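Local coordinates for protein L-asparagine oxygenase (Streptomyces coelicolor, PDB 2OG5) that catalyses the iron(II)- and 2-oxoglutarate-dependent 3-hydroxylation of L-asparagine, supplying (2S,3S)-3-hydroxyasparagine for the calcium-dependent lipopeptide antibiotic, at residues D157-P162 and D324-R329; T174-H179 and H311-F316; D190-L195 and V304-T309; G206-C211 and A289-H294. All blocks are in the same frame, centred on the assembly; numbering follows the deposited sequence.

Interaction 1. Residues D157-P162 and D324-R329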
# COMPACT_ATOMS: atom_id res chain seq x y z
N ASP A 157 -3.53 10.72 -0.67
CA ASP A 157 -4.96 10.46 -0.83
C ASP A 157 -5.23 9.55 -2.01
O ASP A 157 -4.59 9.67 -3.07
CB ASP A 157 -5.74 11.76 -1.02
CG ASP A 157 -5.74 12.63 0.22
OD1 ASP A 157 -5.89 12.11 1.33
OD2 ASP A 157 -5.61 13.87 0.09
N VAL A 158 -6.16 8.63 -1.82
CA VAL A 158 -6.67 7.80 -2.91
C VAL A 158 -8.14 8.21 -3.10
O VAL A 158 -9.01 7.83 -2.30
CB VAL A 158 -6.52 6.31 -2.59
CG1 VAL A 158 -6.97 5.46 -3.77
CG2 VAL A 158 -5.07 5.99 -2.22
N VAL A 159 -8.39 9.04 -4.12
CA VAL A 159 -9.70 9.66 -4.37
C VAL A 159 -9.90 9.81 -5.86
O VAL A 159 -8.95 10.08 -6.59
CB VAL A 159 -9.82 11.05 -3.69
CG1 VAL A 159 -9.73 10.93 -2.18
CG2 VAL A 159 -8.74 12.01 -4.20
N PRO A 160 -11.14 9.61 -6.34
CA PRO A 160 -11.36 9.72 -7.79
C PRO A 160 -11.39 11.16 -8.26
O PRO A 160 -11.98 12.01 -7.60
CB PRO A 160 -12.72 9.06 -7.97
CG PRO A 160 -13.44 9.32 -6.68
CD PRO A 160 -12.38 9.25 -5.62
N VAL A 161 -10.77 11.43 -9.42
CA VAL A 161 -10.68 12.78 -9.96
C VAL A 161 -11.33 12.85 -11.34
O VAL A 161 -11.02 12.01 -12.20
CB VAL A 161 -9.21 13.20 -10.11
CG1 VAL A 161 -9.08 14.59 -10.69
CG2 VAL A 161 -8.49 13.12 -8.75
N PRO A 162 -12.23 13.83 -11.57
CA PRO A 162 -12.85 13.97 -12.89
C PRO A 162 -11.84 14.07 -14.01
O PRO A 162 -10.88 14.83 -13.92
CB PRO A 162 -13.66 15.27 -12.76
CG PRO A 162 -13.95 15.38 -11.32
CD PRO A 162 -12.76 14.82 -10.62
N ASP A 324 -17.57 10.52 -2.29
CA ASP A 324 -16.87 9.35 -2.82
C ASP A 324 -15.84 8.73 -1.88
O ASP A 324 -15.42 9.33 -0.89
CB ASP A 324 -16.17 9.69 -4.15
CG ASP A 324 -17.15 9.88 -5.29
OD1 ASP A 324 -17.90 8.92 -5.60
OD2 ASP A 324 -17.14 10.96 -5.90
N ARG A 325 -15.47 7.50 -2.24
CA ARG A 325 -14.39 6.72 -1.62
C ARG A 325 -13.17 7.58 -1.31
O ARG A 325 -12.70 8.29 -2.18
CB ARG A 325 -14.00 5.62 -2.62
CG ARG A 325 -13.03 4.55 -2.14
CD ARG A 325 -12.83 3.54 -3.28
NE ARG A 325 -12.12 2.32 -2.91
CZ ARG A 325 -10.83 2.07 -3.17
NH1 ARG A 325 -10.06 2.97 -3.77
NH2 ARG A 325 -10.31 0.91 -2.81
N TRP A 326 -12.65 7.47 -0.10
CA TRP A 326 -11.46 8.23 0.32
C TRP A 326 -10.60 7.31 1.18
O TRP A 326 -10.99 6.96 2.30
CB TRP A 326 -11.87 9.46 1.14
CG TRP A 326 -10.76 10.43 1.46
CD1 TRP A 326 -9.42 10.30 1.18
CD2 TRP A 326 -10.89 11.68 2.16
NE1 TRP A 326 -8.74 11.39 1.63
CE2 TRP A 326 -9.61 12.25 2.24
CE3 TRP A 326 -11.98 12.38 2.70
CZ2 TRP A 326 -9.37 13.48 2.85
CZ3 TRP A 326 -11.74 13.61 3.31
CH2 TRP A 326 -10.44 14.14 3.38
N LEU A 327 -9.45 6.91 0.65
CA LEU A 327 -8.43 6.22 1.45
C LEU A 327 -7.23 7.14 1.59
O LEU A 327 -7.02 8.01 0.75
CB LEU A 327 -7.95 4.91 0.81
CG LEU A 327 -8.96 4.01 0.13
CD1 LEU A 327 -8.27 2.78 -0.48
CD2 LEU A 327 -10.07 3.58 1.09
N GLN A 328 -6.45 6.93 2.64
CA GLN A 328 -5.12 7.51 2.72
C GLN A 328 -4.09 6.38 2.77
O GLN A 328 -4.33 5.32 3.36
CB GLN A 328 -4.99 8.48 3.89
CG GLN A 328 -5.79 9.74 3.60
CD GLN A 328 -5.66 10.84 4.63
OE1 GLN A 328 -5.56 10.58 5.84
NE2 GLN A 328 -5.69 12.08 4.16
N ARG A 329 -2.97 6.60 2.08
CA ARG A 329 -1.99 5.58 1.83
C ARG A 329 -0.62 6.02 2.34
O ARG A 329 -0.18 7.14 2.11
CB ARG A 329 -1.89 5.31 0.33
CG ARG A 329 -0.96 4.16 -0.01
CD ARG A 329 -0.92 3.93 -1.48
NE ARG A 329 -0.33 5.06 -2.17
CZ ARG A 329 -0.33 5.21 -3.49
NH1 ARG A 329 -0.90 4.31 -4.27
NH2 ARG A 329 0.23 6.29 -4.02
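V158 and L327 form an antiparallel hydrogen-bonded pair, V158 N donating to L327 O at 2.8 Å and L327 N donating to V158 O, while D157 and Q328 make the adjoining non-hydrogen-bonded pair. On the face that carries D157, one carboxylate oxygen collects two nearly straight bonds. Q328 NE2 reaches D157 OD1 at 2.8 Å, almost in line with the C-O bond, the amide lying nearly coplanar with the carboxylate. W326 NE1 approaches the same D157 OD1 at 3.0 Å from above the carboxylate plane, although the oxygen sits in the plane of the indole and at its edge. With CG anti to the backbone N (chi1 -171°) and chi2 near 0°, the ring carries NE1 to D157 and CD1 of W326 to 3.4 Å from CG1 of V159. Aspartate suits this place because its two oxygens serve separate partners, OD1 the indole and amide, OD2 S121; Q123 is a second acceptor for Q328 NE2. On the face of V158 and L327 the contact itself is apolar, CB of V158 lying 3.9 Å from CB of L327 and CG2 of V158 beside CB of R329. Farther along, P160 CG rests 3.7 Å from D324 CB; proline, which has no N-H to offer, fits beyond the last paired residue. R329 is hydrogen-bonded to Q156. The buried D157 carboxylate is probably stabilised as an anion by its N-H donors and S121, and its two bonds hold indole and amide on the face away from R325 and R329, which bind 2-oxoglutarate and L-asparagine.

Interaction 2. Residues T174-H179 and H311-F316. With NA (sodium ion), chain B.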
# COMPACT_ATOMS: atom_id res chain seq x y z
N THR A 174 -11.61 3.24 -13.29
CA THR A 174 -11.69 2.06 -14.13
C THR A 174 -10.96 0.93 -13.39
O THR A 174 -10.26 1.16 -12.42
CB THR A 174 -11.03 2.31 -15.50
OG1 THR A 174 -11.29 1.20 -16.37
CG2 THR A 174 -9.54 2.51 -15.35
N LEU A 175 -11.14 -0.30 -13.85
CA LEU A 175 -10.46 -1.42 -13.23
C LEU A 175 -8.95 -1.16 -13.15
O LEU A 175 -8.31 -0.84 -14.16
CB LEU A 175 -10.75 -2.71 -14.00
CG LEU A 175 -10.21 -3.99 -13.36
CD1 LEU A 175 -11.11 -5.18 -13.67
CD2 LEU A 175 -8.79 -4.28 -13.80
N LEU A 176 -8.41 -1.30 -11.94
CA LEU A 176 -6.99 -1.10 -11.68
C LEU A 176 -6.34 -2.47 -11.69
O LEU A 176 -6.60 -3.30 -10.82
CB LEU A 176 -6.80 -0.44 -10.32
CG LEU A 176 -5.37 -0.20 -9.87
CD1 LEU A 176 -4.67 0.82 -10.77
CD2 LEU A 176 -5.32 0.27 -8.42
N THR A 177 -5.50 -2.71 -12.70
CA THR A 177 -4.91 -4.03 -12.93
C THR A 177 -3.89 -4.39 -11.85
O THR A 177 -3.20 -3.51 -11.31
CB THR A 177 -4.26 -4.13 -14.35
OG1 THR A 177 -3.40 -5.27 -14.43
CG2 THR A 177 -3.45 -2.91 -14.69
N PHE A 178 -3.80 -5.68 -11.54
CA PHE A 178 -2.91 -6.19 -10.48
C PHE A 178 -1.46 -5.76 -10.68
O PHE A 178 -0.91 -5.86 -11.78
CB PHE A 178 -2.95 -7.72 -10.41
CG PHE A 178 -4.21 -8.27 -9.80
CD1 PHE A 178 -4.51 -8.05 -8.46
CD2 PHE A 178 -5.08 -9.03 -10.56
CE1 PHE A 178 -5.68 -8.57 -7.90
CE2 PHE A 178 -6.25 -9.55 -10.01
CZ PHE A 178 -6.54 -9.33 -8.68
N HIS A 179 -0.84 -5.33 -9.58
CA HIS A 179 0.55 -4.92 -9.59
C HIS A 179 1.14 -4.92 -8.19
O HIS A 179 0.43 -4.74 -7.20
CB HIS A 179 0.69 -3.51 -10.19
CG HIS A 179 -0.02 -2.45 -9.41
ND1 HIS A 179 -1.39 -2.26 -9.47
CD2 HIS A 179 0.44 -1.53 -8.54
CE1 HIS A 179 -1.73 -1.27 -8.67
NE2 HIS A 179 -0.64 -0.80 -8.09
N HIS A 311 -1.81 -6.03 -5.84
CA HIS A 311 -3.15 -5.50 -5.58
C HIS A 311 -3.70 -4.79 -6.79
O HIS A 311 -2.98 -4.38 -7.70
CB HIS A 311 -3.15 -4.59 -4.35
CG HIS A 311 -2.42 -3.30 -4.55
ND1 HIS A 311 -1.05 -3.18 -4.42
CD2 HIS A 311 -2.88 -2.06 -4.87
CE1 HIS A 311 -0.70 -1.93 -4.64
NE2 HIS A 311 -1.78 -1.23 -4.92
N GLY A 312 -5.02 -4.67 -6.78
CA GLY A 312 -5.78 -3.97 -7.80
C GLY A 312 -7.08 -3.47 -7.20
O GLY A 312 -7.23 -3.42 -5.98
N ARG A 313 -7.99 -3.05 -8.05
CA ARG A 313 -9.23 -2.45 -7.59
C ARG A 313 -10.28 -2.60 -8.67
O ARG A 313 -9.99 -2.42 -9.85
CB ARG A 313 -9.05 -0.96 -7.30
CG ARG A 313 -10.14 -0.43 -6.37
CD ARG A 313 -10.74 0.91 -6.80
NE ARG A 313 -9.76 1.78 -7.43
CZ ARG A 313 -9.68 2.03 -8.73
NH1 ARG A 313 -10.54 1.48 -9.60
NH2 ARG A 313 -8.72 2.82 -9.19
N THR A 314 -11.51 -2.88 -8.26
CA THR A 314 -12.61 -2.97 -9.22
C THR A 314 -13.01 -1.59 -9.74
O THR A 314 -12.71 -0.56 -9.13
CB THR A 314 -13.85 -3.62 -8.57
OG1 THR A 314 -14.26 -2.83 -7.46
CG2 THR A 314 -13.54 -5.03 -8.12
N GLU A 315 -13.71 -1.59 -10.87
CA GLU A 315 -14.24 -0.37 -11.47
C GLU A 315 -15.43 0.15 -10.67
O GLU A 315 -16.20 -0.63 -10.10
CB GLU A 315 -14.64 -0.69 -12.91
CG GLU A 315 -15.55 0.27 -13.63
CD GLU A 315 -16.06 -0.34 -14.92
OE1 GLU A 315 -17.23 -0.76 -14.98
OE2 GLU A 315 -15.27 -0.44 -15.88
N PHE A 316 -15.58 1.47 -10.63
CA PHE A 316 -16.75 2.10 -10.01
C PHE A 316 -17.07 3.41 -10.69
O PHE A 316 -16.25 3.93 -11.45
CB PHE A 316 -16.58 2.25 -8.49
CG PHE A 316 -15.51 3.22 -8.07
CD1 PHE A 316 -15.84 4.42 -7.46
CD2 PHE A 316 -14.17 2.90 -8.22
CE1 PHE A 316 -14.86 5.30 -7.05
CE2 PHE A 316 -13.18 3.77 -7.80
CZ PHE A 316 -13.53 4.97 -7.21
NA NA B . -0.96 0.39 -5.99
O HOH W 1 -8.11 2.92 -12.17
O HOH W 2 -12.87 -1.08 -16.07
O HOH W 3 -0.52 2.02 -6.97
O HOH W 4 -2.83 1.15 -6.27
O HOH W 5 -1.85 1.67 -3.98
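The metal site of this oxygenase straddles the antiparallel strands 176-179 and 309-313, each giving one histidine. In this crystal a sodium ion occupies the place of the catalytic iron, bound by H179 NE2 at 2.4 Å and H311 NE2 at 2.1 Å, with E181 and three waters completing its shell. Both imidazoles leave their backbones by the hindered rotamer, with CG lodged between N and carbonyl carbon (chi1 62° for H179 and 69° for H311), and their planes stand 53° apart as they converge on the ion. H179 ND1 donates to T177 O at 2.9 Å, nearly straight and in the carbonyl plane; this second-shell bond fixes the ring's rotation and leaves NE2 to the metal. A beta bulge shifts the register by one residue between L176-R313 and H179-H311. G312 lies opposite it, its CA only 3.2 Å from L176 O, where any side chain would collide with that oxygen. Farther from the ion, R313 bends back so that its NH1 meets T174 O at 2.9 Å and also T314 O, while CB of L176 lies over one face of the guanidinium, toward the rim. Water 1 joins T174 O to R313 NH2, and water 2 links L175 N to E315, whose other oxygen pairs with R204. Two histidines and one acid on a jelly-roll framework make the facial triad characteristic of iron(II)/2-oxoglutarate dioxygenases.

Interaction 3. Residues D190-L195 and V304-T309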
# COMPACT_ATOMS: atom_id res chain seq x y z
N ASP A 190 7.91 -2.04 0.94
CA ASP A 190 7.82 -3.39 1.50
C ASP A 190 6.39 -3.69 1.93
O ASP A 190 5.89 -4.79 1.68
CB ASP A 190 8.82 -3.55 2.62
CG ASP A 190 10.24 -3.37 2.11
OD1 ASP A 190 10.68 -4.18 1.27
OD2 ASP A 190 10.91 -2.39 2.50
N PHE A 191 5.73 -2.72 2.56
CA PHE A 191 4.28 -2.79 2.82
C PHE A 191 3.60 -1.57 2.24
O PHE A 191 4.17 -0.47 2.24
CB PHE A 191 3.96 -2.88 4.31
CG PHE A 191 4.59 -4.05 5.00
CD1 PHE A 191 4.03 -5.32 4.91
CD2 PHE A 191 5.73 -3.89 5.76
CE1 PHE A 191 4.62 -6.40 5.53
CE2 PHE A 191 6.32 -4.97 6.40
CZ PHE A 191 5.77 -6.23 6.27
N VAL A 192 2.36 -1.76 1.78
CA VAL A 192 1.48 -0.66 1.40
C VAL A 192 0.29 -0.67 2.35
O VAL A 192 -0.38 -1.70 2.50
CB VAL A 192 0.96 -0.83 -0.04
CG1 VAL A 192 -0.00 0.31 -0.41
CG2 VAL A 192 2.14 -0.88 -1.01
N MET A 193 0.07 0.46 3.03
CA MET A 193 -1.02 0.61 3.99
C MET A 193 -2.08 1.52 3.44
O MET A 193 -1.77 2.61 2.94
CB MET A 193 -0.49 1.19 5.30
CG MET A 193 0.61 0.35 5.91
SD MET A 193 1.01 0.82 7.60
CE MET A 193 1.60 2.46 7.33
N LEU A 194 -3.34 1.08 3.53
CA LEU A 194 -4.48 1.84 3.06
C LEU A 194 -5.49 1.99 4.20
O LEU A 194 -6.08 1.00 4.64
CB LEU A 194 -5.15 1.09 1.91
CG LEU A 194 -4.32 0.94 0.64
CD1 LEU A 194 -4.97 -0.07 -0.31
CD2 LEU A 194 -4.16 2.30 -0.02
N LEU A 195 -5.65 3.23 4.67
CA LEU A 195 -6.61 3.54 5.74
C LEU A 195 -7.86 4.13 5.11
O LEU A 195 -7.79 5.13 4.39
CB LEU A 195 -6.01 4.53 6.73
CG LEU A 195 -6.90 5.03 7.88
CD1 LEU A 195 -7.28 3.89 8.82
CD2 LEU A 195 -6.20 6.17 8.61
N VAL A 304 -0.78 -4.50 2.98
CA VAL A 304 -0.41 -5.47 1.95
C VAL A 304 1.11 -5.66 1.96
O VAL A 304 1.86 -4.69 1.98
CB VAL A 304 -0.86 -4.96 0.57
CG1 VAL A 304 -0.50 -5.96 -0.51
CG2 VAL A 304 -2.38 -4.67 0.56
N ASP A 305 1.55 -6.91 2.03
CA ASP A 305 2.96 -7.24 1.93
C ASP A 305 3.34 -7.23 0.46
O ASP A 305 3.04 -8.15 -0.29
CB ASP A 305 3.21 -8.61 2.55
CG ASP A 305 4.68 -8.98 2.59
OD1 ASP A 305 5.45 -8.37 1.80
OD2 ASP A 305 5.07 -9.88 3.38
N ASN A 306 3.99 -6.15 0.05
CA ASN A 306 4.30 -5.89 -1.34
C ASN A 306 5.42 -6.76 -1.89
O ASN A 306 5.69 -6.70 -3.10
CB ASN A 306 4.67 -4.40 -1.51
CG ASN A 306 4.65 -3.93 -2.96
OD1 ASN A 306 3.69 -4.22 -3.70
ND2 ASN A 306 5.67 -3.18 -3.35
N ARG A 307 6.06 -7.56 -1.04
CA ARG A 307 7.06 -8.53 -1.50
C ARG A 307 6.39 -9.76 -2.13
O ARG A 307 6.98 -10.40 -3.02
CB ARG A 307 7.95 -9.03 -0.36
CG ARG A 307 9.13 -8.15 0.05
CD ARG A 307 8.77 -7.06 1.02
NE ARG A 307 8.13 -7.53 2.24
CZ ARG A 307 8.74 -7.75 3.41
NH1 ARG A 307 10.02 -7.51 3.58
NH2 ARG A 307 8.03 -8.20 4.43
N VAL A 308 5.19 -10.10 -1.66
CA VAL A 308 4.54 -11.36 -2.04
C VAL A 308 3.12 -11.19 -2.59
O VAL A 308 2.54 -12.16 -3.09
CB VAL A 308 4.50 -12.37 -0.87
CG1 VAL A 308 5.90 -12.86 -0.54
CG2 VAL A 308 3.81 -11.78 0.35
N THR A 309 2.56 -9.99 -2.51
CA THR A 309 1.17 -9.76 -2.84
C THR A 309 1.02 -8.59 -3.79
O THR A 309 1.57 -7.51 -3.52
CB THR A 309 0.36 -9.54 -1.55
OG1 THR A 309 0.46 -10.72 -0.76
CG2 THR A 309 -1.12 -9.25 -1.81
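R307 bends back from its turn to meet D190 and F191 at the start of the opposing strand. From CB its chain bends at chi2 (84°), which carries CD to 3.5 Å from D190 OD1, and the second bend, at chi3 (56°), turns NE back to D305. There NE forms a salt bridge with D305 OD1 at 2.8 Å on the syn side of that carboxylate, while CB of D190 lies over one face of the guanidinium. At the tip the branches part: NH1 is 4.1 Å from D190 OD1, too far for a salt bridge, and NH2 comes 3.5 Å from F191 CZ, with the ring and guanidinium planes 60° apart. The other oxygen of D190, OD2, accepts from the backbone N of T334. D305 OD1 is gripped twice, because the backbone N of R307 also donates to it, closing an Asx turn; the two donors come from opposite faces of the carboxylate. Aspartate fits here because its short side chain can reach both, and S94 holds its other oxygen. F191 lays CE1 against CG of D305 at 3.9 Å, and its CA approaches V304 O in a CA-H...O contact. The backbones are tied by V304 N to V192 O at 2.9 Å, by the return bond from V192 N, and by N306 N to D190 O. The amide of N306 binds P189 O and the backbone N of E181, a substrate- and metal-binding residue. Strand 191-196 runs between 301-305 and 326-333, with a classic bulge where D190 and F191 both face V332. M193 packs on helix 128-140, whereas L194 and V304 touch strand 207-211.

Interaction 4. Residues G206-C211 and A289-H294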
# COMPACT_ATOMS: atom_id res chain seq x y z
N GLY A 206 -13.94 -2.27 -4.75
CA GLY A 206 -13.29 -3.11 -3.75
C GLY A 206 -11.80 -3.23 -4.04
O GLY A 206 -11.39 -3.30 -5.20
N LEU A 207 -11.02 -3.24 -2.98
CA LEU A 207 -9.60 -3.55 -3.06
C LEU A 207 -9.47 -5.04 -3.35
O LEU A 207 -10.13 -5.85 -2.71
CB LEU A 207 -8.92 -3.25 -1.73
CG LEU A 207 -7.45 -3.66 -1.55
CD1 LEU A 207 -6.54 -2.86 -2.46
CD2 LEU A 207 -7.06 -3.51 -0.09
N ARG A 208 -8.60 -5.39 -4.29
CA ARG A 208 -8.31 -6.79 -4.57
C ARG A 208 -6.85 -7.07 -4.26
O ARG A 208 -5.97 -6.31 -4.69
CB ARG A 208 -8.58 -7.13 -6.04
CG ARG A 208 -10.03 -6.85 -6.50
CD ARG A 208 -10.32 -7.62 -7.78
NE ARG A 208 -10.60 -9.04 -7.53
CZ ARG A 208 -10.46 -10.01 -8.43
NH1 ARG A 208 -10.02 -9.76 -9.65
NH2 ARG A 208 -10.76 -11.26 -8.10
N THR A 209 -6.58 -8.13 -3.50
CA THR A 209 -5.20 -8.54 -3.20
C THR A 209 -5.00 -10.01 -3.60
O THR A 209 -5.87 -10.83 -3.34
CB THR A 209 -4.84 -8.33 -1.71
OG1 THR A 209 -5.69 -9.12 -0.88
CG2 THR A 209 -4.98 -6.86 -1.33
N ALA A 210 -3.88 -10.32 -4.24
CA ALA A 210 -3.57 -11.71 -4.61
C ALA A 210 -2.13 -12.05 -4.29
O ALA A 210 -1.21 -11.33 -4.70
CB ALA A 210 -3.84 -11.92 -6.08
N CYS A 211 -1.93 -13.15 -3.58
CA CYS A 211 -0.61 -13.51 -3.06
C CYS A 211 -0.00 -14.62 -3.88
O CYS A 211 -0.68 -15.61 -4.22
CB CYS A 211 -0.75 -13.93 -1.60
SG CYS A 211 0.81 -14.23 -0.74
N ALA A 289 -8.38 -15.57 -9.90
CA ALA A 289 -9.14 -16.66 -9.27
C ALA A 289 -8.99 -16.70 -7.75
O ALA A 289 -9.92 -17.10 -7.04
CB ALA A 289 -8.73 -18.00 -9.87
N THR A 290 -7.83 -16.28 -7.25
CA THR A 290 -7.50 -16.45 -5.83
C THR A 290 -7.51 -15.14 -5.05
O THR A 290 -7.26 -15.15 -3.84
CB THR A 290 -6.13 -17.09 -5.67
OG1 THR A 290 -5.13 -16.22 -6.20
CG2 THR A 290 -6.08 -18.44 -6.39
N ALA A 291 -7.79 -14.03 -5.72
CA ALA A 291 -7.75 -12.72 -5.07
C ALA A 291 -8.83 -12.59 -4.02
O ALA A 291 -9.95 -13.10 -4.20
CB ALA A 291 -7.91 -11.62 -6.10
N VAL A 292 -8.50 -11.93 -2.91
CA VAL A 292 -9.46 -11.56 -1.89
C VAL A 292 -9.92 -10.15 -2.24
O VAL A 292 -9.09 -9.29 -2.54
CB VAL A 292 -8.84 -11.59 -0.47
CG1 VAL A 292 -9.86 -11.14 0.58
CG2 VAL A 292 -8.31 -12.98 -0.13
N THR A 293 -11.23 -9.92 -2.25
CA THR A 293 -11.78 -8.62 -2.55
C THR A 293 -12.43 -8.07 -1.31
O THR A 293 -13.27 -8.74 -0.70
CB THR A 293 -12.81 -8.68 -3.70
OG1 THR A 293 -12.19 -9.26 -4.85
CG2 THR A 293 -13.32 -7.29 -4.07
N HIS A 294 -12.02 -6.84 -0.96
CA HIS A 294 -12.37 -6.12 0.27
C HIS A 294 -13.06 -4.77 -0.07
O HIS A 294 -12.42 -3.94 -0.71
CB HIS A 294 -11.10 -5.77 1.10
CG HIS A 294 -9.96 -6.75 1.00
ND1 HIS A 294 -9.59 -7.56 2.06
CD2 HIS A 294 -9.06 -6.99 0.02
CE1 HIS A 294 -8.55 -8.29 1.71
NE2 HIS A 294 -8.20 -7.96 0.49
O HOH W 6 -12.06 -11.83 -5.33
O HOH W 7 -4.73 -14.02 -1.84
O HOH W 8 -4.06 -14.96 -4.13
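T209 and H294 meet on the well-packed face of this strand pair, T209 OG1 and H294 NE2 sharing a hydrogen bond of 3.1 Å in the plane of the imidazole, at its edge, in the conformer given here (a second is deposited). Threonine suits the spot: its OG1, placed between N and carbonyl carbon (chi1 61°), is turned to the ring's edge, while its methyl CG2 also lies near NE2. Beside it, CD2 of L207 touches CD2 of H294 at 4.0 Å. Regular backbone bonds run beneath, with H294 N to L207 O at 2.8 Å and T209 and V292 exchanging a further pair. Strands 207-211 and 292-294 are antiparallel at 157°, and 292-294 forms an outer edge of the four-strand sheet that also holds 309-313 and 176-179 of the jelly-roll core. At G206 a side chain would run into T293 CG2, so glycine fits. The R208 face is looser and watery. There R208 NE donates to T293 OG1 at 3.1 Å, close to the guanidinium plane, and CB of A291 lies over one face of that group. Water 6 bridges R208 NH2, A291 O at 2.7 Å, and T293 OG1, while D288 forms a salt bridge with NH1. At the far end, where helix 274-290 gives way to the strand, A210 CB meets the small A291 CB at 4.1 Å; water 8 accepts from C211 N and donates to T290 OG1, which also bonds H286 O.

Overall arrangement
Along the chain the first segments run in the order 1, 2, 3, 4, and their partners return as 4, 3, 2, 1, so each contact encloses the next. Interactions 1 and 3 share the larger mixed sheet, where strands 326-333 and 191-196 are neighbours, with centres 18 Å apart. Interactions 2 and 4 share the four-strand sheet through the adjacent strands 309-313 and 207-211, and their centres are 10 Å apart. V304 and L194 of the mixed sheet meet T209 and L207 of the four-strand sheet, 13 Å separating the centres of interactions 3 and 4. This jelly-roll framework brings the metal histidines of interaction 2 and the arginines of interaction 1 that bind 2-oxoglutarate and L-asparagine, centres 14 Å apart, into one active site.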